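Local structure of alkyl hydroperoxide reductase/ Thiol specific antioxidant/ Mal allergen (Burkholderia ambifaria, 5ENU) at residues E61-P64 against K65-A69; S80-S83 against H84-K88; I98-A101 against D102-C106. The protein probably reduces hydrogen peroxide and organic hydroperoxides through a reactive cysteine, as a thiol-dependent peroxiredoxin of the AhpC/TSA family. All coordinates share one frame; numbering follows the deposited sequence. Where two conformers were deposited one is given.

Contact 1: residues E61-P64 against K65-A69; sequences ELYP and KFKKA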
ATOM      1  N   GLU A  61      -7.225 -12.036  -6.062  1.00 11.28           N
ATOM      2  CA  GLU A  61      -7.328 -13.042  -7.112  1.00 12.76           C
ATOM      3  C   GLU A  61      -5.958 -13.498  -7.589  1.00 12.34           C
ATOM      4  O   GLU A  61      -5.753 -14.682  -7.886  1.00 14.12           O
ATOM      5  CB  GLU A  61      -8.129 -12.465  -8.276  1.00 17.79           C
ATOM      6  CG  GLU A  61      -8.261 -13.399  -9.451  1.00 23.02           C
ATOM      7  CD  GLU A  61      -8.977 -12.738 -10.616  1.00 31.00           C
ATOM      8  OE1 GLU A  61      -9.743 -13.434 -11.309  1.00 35.80           O
ATOM      9  OE2 GLU A  61      -8.779 -11.519 -10.830  1.00 32.07           O
ATOM     10  N   LEU A  62      -5.004 -12.576  -7.672  1.00 10.92           N
ATOM     11  CA  LEU A  62      -3.666 -12.901  -8.143  1.00 10.83           C
ATOM     12  C   LEU A  62      -2.674 -13.166  -7.021  1.00 10.60           C
ATOM     13  O   LEU A  62      -1.500 -13.437  -7.306  1.00 11.45           O
ATOM     14  CB  LEU A  62      -3.149 -11.806  -9.084  1.00 11.69           C
ATOM     15  CG  LEU A  62      -3.855 -11.775 -10.446  1.00 12.94           C
ATOM     16  CD1 LEU A  62      -3.398 -10.606 -11.293  1.00 14.65           C
ATOM     17  CD2 LEU A  62      -3.614 -13.084 -11.174  1.00 17.05           C
ATOM     18  N   TYR A  63      -3.123 -13.147  -5.767  1.00 11.23           N
ATOM     19  CA  TYR A  63      -2.232 -13.346  -4.623  1.00 10.58           C
ATOM     20  C   TYR A  63      -1.318 -14.563  -4.744  1.00 11.16           C
ATOM     21  O   TYR A  63      -0.117 -14.435  -4.453  1.00 10.26           O
ATOM     22  CB  TYR A  63      -3.050 -13.358  -3.326  1.00 11.22           C
ATOM     23  CG  TYR A  63      -2.195 -13.340  -2.083  1.00 12.33           C
ATOM     24  CD1 TYR A  63      -1.456 -12.206  -1.759  1.00 13.12           C
ATOM     25  CD2 TYR A  63      -2.129 -14.439  -1.237  1.00 14.22           C
ATOM     26  CE1 TYR A  63      -0.679 -12.154  -0.632  1.00 15.81           C
ATOM     27  CE2 TYR A  63      -1.339 -14.396  -0.071  1.00 15.72           C
ATOM     28  CZ  TYR A  63      -0.617 -13.243   0.210  1.00 16.12           C
ATOM     29  OH  TYR A  63       0.181 -13.155   1.343  1.00 17.94           O
ATOM     30  N   PRO A  64      -1.791 -15.746  -5.155  1.00 10.86           N
ATOM     31  CA  PRO A  64      -0.870 -16.892  -5.255  1.00 12.22           C
ATOM     32  C   PRO A  64       0.273 -16.640  -6.210  1.00 11.95           C
ATOM     33  O   PRO A  64       1.389 -17.130  -5.975  1.00 12.34           O
ATOM     34  CB  PRO A  64      -1.770 -18.038  -5.745  1.00 13.31           C
ATOM     35  CG  PRO A  64      -3.151 -17.623  -5.355  1.00 15.00           C
ATOM     36  CD  PRO A  64      -3.172 -16.135  -5.500  1.00 12.93           C
ATOM     37  N   LYS A  65       0.033 -15.870  -7.278  1.00 11.01           N
ATOM     38  CA  LYS A  65       1.113 -15.582  -8.216  1.00 11.59           C
ATOM     39  C   LYS A  65       2.127 -14.604  -7.619  1.00 10.89           C
ATOM     40  O   LYS A  65       3.334 -14.734  -7.856  1.00 11.53           O
ATOM     41  CB  LYS A  65       0.554 -15.052  -9.533  1.00 13.11           C
ATOM     42  CG  LYS A  65      -0.302 -16.055 -10.281  1.00 17.60           C
ATOM     43  CD  LYS A  65      -0.593 -15.544 -11.686  1.00 22.45           C
ATOM     44  CE  LYS A  65      -1.645 -16.375 -12.387  1.00 27.68           C
ATOM     45  NZ  LYS A  65      -1.209 -17.778 -12.523  1.00 30.40           N
ATOM     46  N   PHE A  66       1.657 -13.611  -6.858  1.00 10.87           N
ATOM     47  CA  PHE A  66       2.581 -12.740  -6.139  1.00  9.20           C
ATOM     48  C   PHE A  66       3.442 -13.552  -5.176  1.00  9.99           C
ATOM     49  O   PHE A  66       4.671 -13.391  -5.130  1.00 10.89           O
ATOM     50  CB  PHE A  66       1.812 -11.654  -5.385  1.00  9.10           C
ATOM     51  CG  PHE A  66       1.326 -10.534  -6.265  1.00  8.51           C
ATOM     52  CD1 PHE A  66       2.196  -9.527  -6.682  1.00  8.98           C
ATOM     53  CD2 PHE A  66      -0.001 -10.483  -6.686  1.00 10.35           C
ATOM     54  CE1 PHE A  66       1.745  -8.499  -7.499  1.00  9.77           C
ATOM     55  CE2 PHE A  66      -0.445  -9.448  -7.517  1.00 10.01           C
ATOM     56  CZ  PHE A  66       0.434  -8.452  -7.910  1.00  9.86           C
ATOM     57  N   LYS A  67       2.811 -14.453  -4.417  1.00 11.42           N
ATOM     58  CA  LYS A  67       3.564 -15.267  -3.465  1.00 12.03           C
ATOM     59  C   LYS A  67       4.583 -16.149  -4.182  1.00 12.38           C
ATOM     60  O   LYS A  67       5.731 -16.275  -3.737  1.00 13.42           O
ATOM     61  CB  LYS A  67       2.607 -16.128  -2.629  1.00 15.78           C
ATOM     62  CG  LYS A  67       1.703 -15.329  -1.711  1.00 22.42           C
ATOM     63  CD  LYS A  67       2.470 -14.583  -0.621  1.00 27.60           C
ATOM     64  CE  LYS A  67       2.951 -15.498   0.500  1.00 32.50           C
ATOM     65  NZ  LYS A  67       1.861 -15.892   1.443  1.00 34.91           N
ATOM     66  N   LYS A  68       4.181 -16.776  -5.290  1.00 12.67           N
ATOM     67  CA  LYS A  68       5.109 -17.619  -6.029  1.00 13.83           C
ATOM     68  C   LYS A  68       6.317 -16.816  -6.496  1.00 13.15           C
ATOM     69  O   LYS A  68       7.441 -17.336  -6.540  1.00 15.33           O
ATOM     70  CB  LYS A  68       4.386 -18.235  -7.227  1.00 17.09           C
ATOM     71  CG  LYS A  68       5.208 -19.269  -7.967  1.00 23.36           C
ATOM     72  CD  LYS A  68       4.360 -20.065  -8.924  1.00 29.89           C
ATOM     73  CE  LYS A  68       5.129 -21.251  -9.492  1.00 35.00           C
ATOM     74  NZ  LYS A  68       4.224 -22.228 -10.187  1.00 37.96           N
ATOM     75  N   ALA A  69       6.107 -15.549  -6.844  1.00 12.05           N
ATOM     76  CA  ALA A  69       7.182 -14.678  -7.293  1.00 13.18           C
ATOM     77  C   ALA A  69       7.958 -14.052  -6.142  1.00 13.44           C
ATOM     78  O   ALA A  69       8.792 -13.176  -6.379  1.00 15.92           O
ATOM     79  CB  ALA A  69       6.644 -13.612  -8.255  1.00 15.07           C
TER
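Tyr63 and Lys67, one helical turn apart, meet along the face of the phenol ring. Lys67 CG lies 3.8 Å from the centre of the Tyr63 ring, 21° off its normal, a CH-pi contact displaced toward the rim. Bends at chi2, chi3 and chi4 carry the rest of the chain across that face toward the hydroxyl, so that Lys67 CD passes 3.3 Å from Tyr63 OH and Lys67 NZ hydrogen-bonds to the same OH at 3.2 Å. That hydroxyl thus has two partners, Lys67 NZ and Glu72 OE2. Tyr63 and Phe66 together form the tight, buried side, both resting on Ile73. Phe66 CE2 touches Leu62 CB at 3.9 Å, Tyr63 CA sits at the edge of the Phe66 ring, and Phe66 also touches Val151 and Leu155 on helix 150-160. The solvent flank is looser. Lys65 brushes Leu62 with its aliphatic part, Lys65 CD to Leu62 CD2 at 3.9 Å, before its end leads away, while Lys68 runs outward as an extended chain. Past Pro64 the backbone bonds continue: Leu62 O takes Phe66 N at 3.2 Å and, weakly, Lys65 N, and Lys67 N reaches Tyr63 O at 2.9 Å. Pro64, whose nitrogen has no hydrogen to give to the preceding turn, marks a proline kink in the amphipathic helix 50-68 of a beta-alpha-beta unit of the thioredoxin fold.

Contact 2: residues S80-S83 against H84-K88; sequences SLRS and HDNFK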
ATOM      1  N   SER A  80      -9.576   2.981  10.413  1.00  9.95           N
ATOM      2  CA  SER A  80      -9.310   2.309  11.680  1.00 10.10           C
ATOM      3  C   SER A  80      -9.028   0.811  11.490  1.00 10.67           C
ATOM      4  O   SER A  80      -9.385   0.189  10.479  1.00  9.67           O
ATOM      5  CB  SER A  80     -10.519   2.452  12.606  1.00 10.86           C
ATOM      6  OG  SER A  80     -11.603   1.713  12.097  1.00 11.72           O
ATOM      7  N   LEU A  81      -8.400   0.217  12.510  1.00  9.41           N
ATOM      8  CA  LEU A  81      -8.240  -1.238  12.527  1.00  9.59           C
ATOM      9  C   LEU A  81      -9.588  -1.946  12.492  1.00  9.25           C
ATOM     10  O   LEU A  81      -9.730  -2.977  11.822  1.00 10.29           O
ATOM     11  CB  LEU A  81      -7.452  -1.663  13.770  1.00 10.07           C
ATOM     12  CG  LEU A  81      -5.949  -1.371  13.675  1.00 13.04           C
ATOM     13  CD1 LEU A  81      -5.289  -1.639  15.041  1.00 15.99           C
ATOM     14  CD2 LEU A  81      -5.294  -2.217  12.571  1.00 13.61           C
ATOM     15  N   ARG A  82     -10.588  -1.414  13.203  1.00  8.72           N
ATOM     16  CA  ARG A  82     -11.919  -2.018  13.162  1.00  9.52           C
ATOM     17  C   ARG A  82     -12.465  -2.038  11.733  1.00  9.21           C
ATOM     18  O   ARG A  82     -12.988  -3.060  11.257  1.00 10.81           O
ATOM     19  CB  ARG A  82     -12.874  -1.242  14.078  1.00 12.82           C
ATOM     20  CG  ARG A  82     -14.351  -1.689  13.993  1.00 15.11           C
ATOM     21  CD  ARG A  82     -15.224  -0.883  14.958  1.00 15.91           C
ATOM     22  NE  ARG A  82     -15.472   0.480  14.476  1.00 17.21           N
ATOM     23  CZ  ARG A  82     -15.975   1.465  15.229  1.00 17.00           C
ATOM     24  NH1 ARG A  82     -16.263   1.247  16.511  1.00 16.55           N
ATOM     25  NH2 ARG A  82     -16.181   2.676  14.709  1.00 16.59           N
ATOM     26  N   SER A  83     -12.360  -0.909  11.034  1.00  9.07           N
ATOM     27  CA  SER A  83     -12.810  -0.873   9.652  1.00  8.42           C
ATOM     28  C   SER A  83     -12.033  -1.882   8.820  1.00  8.32           C
ATOM     29  O   SER A  83     -12.618  -2.610   8.007  1.00 10.62           O
ATOM     30  CB  SER A  83     -12.601   0.534   9.100  1.00 10.09           C
ATOM     31  OG  SER A  83     -12.985   0.632   7.739  1.00 11.24           O
ATOM     32  N   HIS A  84     -10.712  -1.932   9.004  1.00  9.25           N
ATOM     33  CA  HIS A  84      -9.891  -2.871   8.245  1.00  9.81           C
ATOM     34  C   HIS A  84     -10.286  -4.318   8.525  1.00  9.62           C
ATOM     35  O   HIS A  84     -10.329  -5.141   7.600  1.00 10.15           O
ATOM     36  CB  HIS A  84      -8.420  -2.682   8.592  1.00  9.67           C
ATOM     37  CG  HIS A  84      -7.752  -1.551   7.885  1.00  9.85           C
ATOM     38  ND1 HIS A  84      -8.394  -0.729   6.983  1.00  9.84           N
ATOM     39  CD2 HIS A  84      -6.464  -1.143   7.919  1.00  9.69           C
ATOM     40  CE1 HIS A  84      -7.522   0.132   6.484  1.00 10.02           C
ATOM     41  NE2 HIS A  84      -6.347  -0.085   7.054  1.00 10.24           N
ATOM     42  N   ASP A  85     -10.547  -4.666   9.793  1.00 10.84           N
ATOM     43  CA  ASP A  85     -10.959  -6.036  10.086  1.00 12.08           C
ATOM     44  C   ASP A  85     -12.235  -6.390   9.330  1.00 12.04           C
ATOM     45  O   ASP A  85     -12.362  -7.494   8.785  1.00 11.12           O
ATOM     46  CB  ASP A  85     -11.200  -6.206  11.589  1.00 13.26           C
ATOM     47  CG  ASP A  85      -9.918  -6.311  12.399  1.00 16.77           C
ATOM     48  OD1 ASP A  85      -8.845  -6.608  11.834  1.00 17.30           O
ATOM     49  OD2 ASP A  85      -9.997  -6.093  13.628  1.00 18.76           O
ATOM     50  N   ASN A  86     -13.198  -5.466   9.313  1.00 10.95           N
ATOM     51  CA  ASN A  86     -14.456  -5.694   8.611  1.00 11.77           C
ATOM     52  C   ASN A  86     -14.232  -5.810   7.111  1.00 11.09           C
ATOM     53  O   ASN A  86     -14.780  -6.706   6.459  1.00 12.80           O
ATOM     54  CB  ASN A  86     -15.431  -4.562   8.937  1.00 12.92           C
ATOM     55  CG  ASN A  86     -16.107  -4.762  10.276  1.00 20.16           C
ATOM     56  OD1 ASN A  86     -16.665  -5.826  10.536  1.00 24.33           O
ATOM     57  ND2 ASN A  86     -16.052  -3.748  11.140  1.00 22.89           N
ATOM     58  N   PHE A  87     -13.428  -4.903   6.548  1.00 10.74           N
ATOM     59  CA  PHE A  87     -13.206  -4.871   5.107  1.00  9.42           C
ATOM     60  C   PHE A  87     -12.439  -6.111   4.657  1.00 10.21           C
ATOM     61  O   PHE A  87     -12.792  -6.739   3.650  1.00 10.09           O
ATOM     62  CB  PHE A  87     -12.434  -3.584   4.789  1.00  9.31           C
ATOM     63  CG  PHE A  87     -12.242  -3.287   3.316  1.00  9.78           C
ATOM     64  CD1 PHE A  87     -13.317  -3.217   2.448  1.00 13.04           C
ATOM     65  CD2 PHE A  87     -10.984  -2.963   2.825  1.00 11.34           C
ATOM     66  CE1 PHE A  87     -13.131  -2.901   1.108  1.00 15.05           C
ATOM     67  CE2 PHE A  87     -10.802  -2.648   1.511  1.00 12.92           C
ATOM     68  CZ  PHE A  87     -11.868  -2.615   0.650  1.00 13.49           C
ATOM     69  N   LYS A  88     -11.400  -6.491   5.407  1.00 10.55           N
ATOM     70  CA  LYS A  88     -10.660  -7.717   5.105  1.00 10.74           C
ATOM     71  C   LYS A  88     -11.563  -8.945   5.167  1.00 11.79           C
ATOM     72  O   LYS A  88     -11.464  -9.843   4.312  1.00 12.62           O
ATOM     73  CB  LYS A  88      -9.487  -7.856   6.083  1.00 11.34           C
ATOM     74  CG  LYS A  88      -8.644  -9.126   5.917  1.00 12.87           C
ATOM     75  CD  LYS A  88      -7.505  -9.122   6.913  1.00 15.16           C
ATOM     76  CE  LYS A  88      -6.836 -10.482   7.022  1.00 16.96           C
ATOM     77  NZ  LYS A  88      -5.983 -10.808   5.872  1.00 17.23           N
TER
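His84 sets its imidazole against the carbonyl at the start of the helix: Ser80 O lies over one face of the ring, 3.5 Å from His84 CG. The same oxygen accepts the backbone N-H of His84 at 2.9 Å, so one carbonyl meets both the main chain and the ring of this residue. With CG anti to its own carbonyl carbon (chi1 -81°), the imidazole is swung back along the first turn rather than forward. His84 ND1 is bonded to Asp47 OD2 and His84 NE2 to Ile98 O; held at both nitrogens, the ring would be limited in its rotation. Ser83 OG bonds to the same Asp47 oxygen and so helps to position that carboxylate. Ser80 is the N-cap; its OG receives Ser83 N at 2.9 Å in a nearly straight bond of 166°.

Away from the buried side, Asp85 leans back in the same sense as His84, bringing its CG to 3.4 Å from Leu81 O. Arg82 and Asn86 run side by side and point the same way, the guanidinium and amide planes 38° apart; Arg82 CG is 3.9 Å from Asn86 ND2, a loose contact on an exposed face. Phe87 takes the other course, its ring leading away from the first turn toward Asp47, Asn48 and Leu97.

Helix 81-91 is the crossover between the parallel strands 71-77 and 97-99, and it lays Leu81, His84 and Phe87 against the latter strand while Lys88 NZ is held by the carbonyls of Leu93 and Phe95.

Contact 3: residues I98-A101 against D102-C106; sequences ISDA and DEALC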
ATOM      1  N   ILE A  98      -2.646  -2.261   6.702  1.00  7.53           N
ATOM      2  CA  ILE A  98      -2.096  -1.344   7.708  1.00  8.72           C
ATOM      3  C   ILE A  98      -3.089  -0.213   7.957  1.00  7.36           C
ATOM      4  O   ILE A  98      -3.617   0.381   7.002  1.00  8.70           O
ATOM      5  CB  ILE A  98      -0.736  -0.787   7.245  1.00  8.65           C
ATOM      6  CG1 ILE A  98       0.363  -1.842   7.452  1.00  9.50           C
ATOM      7  CG2 ILE A  98      -0.408   0.501   7.987  1.00  9.87           C
ATOM      8  CD1 ILE A  98       1.726  -1.477   6.825  1.00 10.38           C
ATOM      9  N   SER A  99      -3.333   0.090   9.231  1.00  7.69           N
ATOM     10  CA  SER A  99      -4.124   1.260   9.623  1.00  8.08           C
ATOM     11  C   SER A  99      -3.176   2.439   9.821  1.00  8.26           C
ATOM     12  O   SER A  99      -2.471   2.522  10.829  1.00 10.08           O
ATOM     13  CB  SER A  99      -4.913   0.989  10.900  1.00  9.44           C
ATOM     14  OG  SER A  99      -5.552   2.190  11.303  1.00 10.69           O
ATOM     15  N   ASP A 100      -3.148   3.342   8.854  1.00  8.87           N
ATOM     16  CA  ASP A 100      -2.285   4.520   8.916  1.00  8.39           C
ATOM     17  C   ASP A 100      -3.076   5.727   9.397  1.00  8.47           C
ATOM     18  O   ASP A 100      -3.010   6.819   8.843  1.00  9.12           O
ATOM     19  CB  ASP A 100      -1.668   4.769   7.544  1.00  9.75           C
ATOM     20  CG  ASP A 100      -0.471   5.698   7.602  1.00  9.80           C
ATOM     21  OD1 ASP A 100       0.403   5.522   8.473  1.00 10.18           O
ATOM     22  OD2 ASP A 100      -0.397   6.611   6.761  1.00  8.66           O
ATOM     23  N   ALA A 101      -3.839   5.531  10.476  1.00 10.18           N
ATOM     24  CA  ALA A 101      -4.693   6.596  11.012  1.00 10.74           C
ATOM     25  C   ALA A 101      -3.916   7.866  11.348  1.00 10.12           C
ATOM     26  O   ALA A 101      -4.482   8.969  11.280  1.00 12.42           O
ATOM     27  CB  ALA A 101      -5.458   6.104  12.248  1.00 12.75           C
ATOM     28  N   ASP A 102      -2.647   7.738  11.757  1.00  8.55           N
ATOM     29  CA  ASP A 102      -1.845   8.902  12.128  1.00  9.88           C
ATOM     30  C   ASP A 102      -1.011   9.459  10.975  1.00  8.56           C
ATOM     31  O   ASP A 102      -0.195  10.366  11.202  1.00  9.13           O
ATOM     32  CB  ASP A 102      -0.976   8.621  13.363  1.00 10.31           C
ATOM     33  CG  ASP A 102       0.045   7.527  13.135  1.00 12.13           C
ATOM     34  OD1 ASP A 102       0.393   7.225  11.969  1.00 12.95           O
ATOM     35  OD2 ASP A 102       0.526   6.988  14.144  1.00 14.49           O
ATOM     36  N   GLU A 103      -1.174   8.908   9.766  1.00  8.37           N
ATOM     37  CA  GLU A 103      -0.590   9.391   8.510  1.00  8.56           C
ATOM     38  C   GLU A 103       0.923   9.239   8.422  1.00  8.93           C
ATOM     39  O   GLU A 103       1.535   9.827   7.523  1.00  9.82           O
ATOM     40  CB  GLU A 103      -1.004  10.823   8.150  1.00  9.87           C
ATOM     41  CG  GLU A 103      -2.365  10.875   7.524  1.00 10.37           C
ATOM     42  CD  GLU A 103      -2.763  12.255   7.000  1.00 10.68           C
ATOM     43  OE1 GLU A 103      -1.907  13.160   6.894  1.00 10.48           O
ATOM     44  OE2 GLU A 103      -3.963  12.422   6.691  1.00 12.22           O
ATOM     45  N   ALA A 104       1.557   8.474   9.315  1.00  9.42           N
ATOM     46  CA  ALA A 104       3.009   8.293   9.225  1.00 10.83           C
ATOM     47  C   ALA A 104       3.433   7.749   7.857  1.00  9.73           C
ATOM     48  O   ALA A 104       4.369   8.269   7.226  1.00 10.83           O
ATOM     49  CB  ALA A 104       3.514   7.383  10.346  1.00 12.00           C
ATOM     50  N   LEU A 105       2.774   6.688   7.375  1.00  9.00           N
ATOM     51  CA  LEU A 105       3.187   6.126   6.090  0.51  9.10           C
ATOM     52  C   LEU A 105       2.751   7.009   4.929  1.00  9.33           C
ATOM     53  O   LEU A 105       3.467   7.126   3.934  1.00  9.94           O
ATOM     54  CB  LEU A 105       2.643   4.711   5.903  0.51  9.77           C
ATOM     55  CG  LEU A 105       3.406   3.545   6.537  0.51 10.75           C
ATOM     56  CD1 LEU A 105       3.373   3.621   8.064  0.51 13.23           C
ATOM     57  CD2 LEU A 105       2.831   2.225   6.038  0.51  9.64           C
ATOM     58  N   CYS A 106       1.570   7.633   5.031  1.00  9.12           N
ATOM     59  CA  CYS A 106       1.130   8.509   3.943  1.00  9.28           C
ATOM     60  C   CYS A 106       2.087   9.672   3.761  1.00 10.71           C
ATOM     61  O   CYS A 106       2.359  10.102   2.628  1.00 11.30           O
ATOM     62  CB  CYS A 106      -0.280   9.024   4.212  1.00 10.27           C
ATOM     63  SG  CYS A 106      -1.614   7.832   4.037  1.00 11.95           S
TER
HETATM   64  O   HOH W   1      -1.580   4.731  12.445  1.00 16.41           O
HETATM   65  O   HOH W   2       1.002   4.755  11.054  1.00 15.09           O
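Asp100 and Glu103 close a type I beta turn where strand 97-99 ends, with Glu103 N bonded to Asp100 O at 2.9 Å from above the carbonyl plane. Glu103 has a positive phi (69°) and occupies the N-cap position of helix 104-109. From the turn, the Asp100 carboxylate spans the first turn of that helix. Leu105 N meets Asp100 OD1 at 2.9 Å and Cys106 N meets Asp100 OD2 at 2.8 Å, each on the syn side and somewhat out of plane, an anion set against the helix's N-terminal amides. Asp100 CG lies anti to the backbone N (chi1 -163°), bringing the carboxylate to these amides. Through this turn the chain passes from strand 97-99 of the thioredoxin fold's sheet into helix 104-109. Asp102 adds an Asx turn, its OD1 accepting Ala104 N at 3.2 Å. This oxygen stands 3.9 Å from Asp100 OD1, and a water donating to both probably eases the repulsion of like charges. A second water joins Ser99 O to Asp102 N. The Glu103 carboxylate forms salt bridges with Arg78 and Arg123. In the leucine conformer described, Ile98 CD1 meets Leu105 CD2 at 3.9 Å, the side chains nearly perpendicular; this contact may not hold in the other.

Contacts 2 and 3 touch directly, their centres 14 Å apart: His84 NE2 is 2.8 Å from Ile98 O, a probable hydrogen bond, and Leu81 CD2 packs on Ser99 CB at 3.6 Å. Contact 1 stands apart, its centre 23 Å from that of contact 2 and 25 Å from that of contact 3, which lies across the chain's centre from it. Strand 71-77 links the regions, following helix 50-68 and leading into helix 81-91. In this family the peroxidatic cysteine normally sits at the start of the helix corresponding to 50-68; contact 1 belongs to its far end, whereas contact 2 reaches the preceding loop through Asp47 and Asn48.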